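Local coordinates for protein acetyltransferase PA1377 (Pseudomonas aeruginosa, PDB 2VI7) that probably transfers an acetyl group to an amino group of its substrate, in the manner of GCN5-related N-acetyltransferases, at residues G147-Y152 with V162-R167. Residues are numbered along the deposited sequence; the frame is centred on the assembly and turned at random.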
loop_
_atom_site.group_PDB
_atom_site.type_symbol
_atom_site.label_atom_id
_atom_site.label_comp_id
_atom_site.label_asym_id
_atom_site.label_seq_id
_atom_site.Cartn_x
_atom_site.Cartn_y
_atom_site.Cartn_z
ATOM N N GLY A 147 3.430 13.566 -3.592
ATOM C CA GLY A 147 3.021 13.934 -2.255
ATOM C C GLY A 147 4.124 13.734 -1.249
ATOM O O GLY A 147 5.130 13.098 -1.546
ATOM N N GLU A 148 3.929 14.296 -0.062
ATOM C CA GLU A 148 4.880 14.196 1.037
ATOM C C GLU A 148 4.119 13.634 2.232
ATOM O O GLU A 148 3.149 14.236 2.705
ATOM C CB GLU A 148 5.452 15.574 1.367
ATOM C CG GLU A 148 6.489 15.551 2.474
ATOM C CD GLU A 148 7.288 16.839 2.557
ATOM O OE1 GLU A 148 8.226 16.904 3.382
ATOM O OE2 GLU A 148 6.976 17.779 1.793
ATOM N N MET A 149 4.567 12.479 2.711
ATOM C CA MET A 149 3.916 11.798 3.820
ATOM C C MET A 149 4.690 11.894 5.133
ATOM O O MET A 149 5.777 11.341 5.275
ATOM C CB MET A 149 3.684 10.351 3.406
ATOM C CG MET A 149 3.280 10.271 1.943
ATOM S SD MET A 149 2.362 8.810 1.512
ATOM C CE MET A 149 3.651 7.789 0.864
ATOM N N ARG A 150 4.096 12.600 6.091
ATOM C CA ARG A 150 4.684 12.861 7.401
ATOM C C ARG A 150 4.696 11.703 8.385
ATOM O O ARG A 150 3.680 11.058 8.601
ATOM C CB ARG A 150 3.953 14.035 8.036
ATOM C CG ARG A 150 3.847 15.253 7.133
ATOM C CD ARG A 150 5.132 16.089 7.125
ATOM N NE ARG A 150 5.234 16.958 5.950
ATOM N N ASP A 151 5.850 11.469 9.004
ATOM C CA ASP A 151 6.002 10.390 9.973
ATOM C C ASP A 151 5.545 9.084 9.343
ATOM O O ASP A 151 4.818 8.296 9.942
ATOM C CB ASP A 151 5.173 10.683 11.219
ATOM C CG ASP A 151 5.623 11.941 11.937
ATOM O OD1 ASP A 151 6.681 12.510 11.567
ATOM O OD2 ASP A 151 4.919 12.356 12.884
ATOM N N TYR A 152 5.992 8.869 8.117
ATOM C CA TYR A 152 5.651 7.684 7.363
ATOM C C TYR A 152 6.261 6.400 7.933
ATOM O O TYR A 152 5.598 5.365 8.004
ATOM C CB TYR A 152 6.125 7.872 5.933
ATOM C CG TYR A 152 5.715 6.767 4.999
ATOM C CD1 TYR A 152 4.406 6.682 4.523
ATOM C CD2 TYR A 152 6.641 5.822 4.561
ATOM C CE1 TYR A 152 4.031 5.684 3.623
ATOM C CE2 TYR A 152 6.277 4.819 3.665
ATOM C CZ TYR A 152 4.975 4.756 3.197
ATOM O OH TYR A 152 4.626 3.776 2.294
ATOM N N VAL A 162 8.523 10.887 3.813
ATOM C CA VAL A 162 8.910 10.354 2.520
ATOM C C VAL A 162 8.165 11.111 1.447
ATOM O O VAL A 162 7.151 11.752 1.707
ATOM C CB VAL A 162 8.543 8.844 2.331
ATOM C CG1 VAL A 162 9.149 8.004 3.436
ATOM C CG2 VAL A 162 7.028 8.670 2.255
ATOM N N TYR A 163 8.701 11.047 0.241
ATOM C CA TYR A 163 8.057 11.642 -0.912
ATOM C C TYR A 163 7.403 10.459 -1.620
ATOM O O TYR A 163 8.015 9.401 -1.788
ATOM C CB TYR A 163 9.079 12.294 -1.847
ATOM C CG TYR A 163 9.567 13.636 -1.372
ATOM C CD1 TYR A 163 10.920 13.952 -1.367
ATOM C CD2 TYR A 163 8.670 14.599 -0.930
ATOM C CE1 TYR A 163 11.364 15.202 -0.928
ATOM C CE2 TYR A 163 9.104 15.849 -0.490
ATOM C CZ TYR A 163 10.452 16.142 -0.489
ATOM O OH TYR A 163 10.870 17.374 -0.028
ATOM N N SER A 164 6.145 10.626 -1.991
ATOM C CA SER A 164 5.425 9.594 -2.714
ATOM C C SER A 164 5.614 9.983 -4.179
ATOM O O SER A 164 5.181 11.052 -4.584
ATOM C CB SER A 164 3.947 9.637 -2.343
ATOM O OG SER A 164 3.260 8.564 -2.951
ATOM N N MET A 165 6.278 9.135 -4.961
ATOM C CA MET A 165 6.518 9.440 -6.364
ATOM C C MET A 165 5.884 8.453 -7.330
ATOM O O MET A 165 5.592 7.316 -6.986
ATOM C CB MET A 165 8.013 9.513 -6.636
ATOM C CG MET A 165 8.752 10.529 -5.773
ATOM S SD MET A 165 10.501 10.519 -6.137
ATOM C CE MET A 165 10.571 11.754 -7.427
ATOM N N ALA A 166 5.662 8.909 -8.553
ATOM C CA ALA A 166 5.064 8.077 -9.573
ATOM C C ALA A 166 5.644 8.452 -10.921
ATOM O O ALA A 166 5.976 9.607 -11.160
ATOM C CB ALA A 166 3.551 8.262 -9.585
ATOM N N ARG A 167 5.782 7.456 -11.788
ATOM C CA ARG A 167 6.282 7.655 -13.137
ATOM C C ARG A 167 5.168 7.188 -14.062
ATOM O O ARG A 167 4.781 6.027 -14.027
ATOM C CB ARG A 167 7.539 6.827 -13.348
ATOM C CG ARG A 167 8.051 6.765 -14.770
ATOM C CD ARG A 167 9.297 5.908 -14.765
ATOM N NE ARG A 167 9.929 5.663 -16.061
ATOM C CZ ARG A 167 9.521 4.778 -16.964
ATOM N NH1 ARG A 167 8.449 4.026 -16.755
ATOM N NH2 ARG A 167 10.233 4.604 -18.062
#
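V162 meets the ring of Y152 with both of its methyls. CG2 sits over one face, displaced from the middle toward the rim, in a CH-pi contact 3.8 Å from the Y152 ring centroid and 22° off its normal. CG1 lies 3.5 Å from Y152 CD2. After the corner at R150 and D151, Y152 comes back alongside V162, its CG anti to the backbone N (chi1 -174°). V162 CG2 also receives M149, whose bent chain brings CE to 3.8 Å from that methyl and to 3.7 Å from S164 CB. M149, V162 and S164 share one face of the sheet. On the other face E148 and Y163 run side by side, pointing the same way. The extended E148 chain passes the ring at its CE2 corner; OE2 ends 3.7 Å from Y163 CE2, with carboxylate and ring planes 62° apart. The backbones form an antiparallel pair: M149 and V162 exchange two bonds, M149 N to V162 O being nearly straight, whereas G147 and S164 join by a short bond from S164 N to G147 O (2.7 Å) and a weak return bond. E148 and Y163 form the non-hydrogen-bonded pair between them. Strand 158-168 is thereby flanked by 144-152 and by 122-128, where M149 touches T126 and V162 touches Y128, in the C-terminal part of the GNAT sheet. Helix 132-140 packs against Y163 through L135, while the second subunit meets the M149 face, its own M149 against S164 and its R83 in a cation-pi contact with Y152.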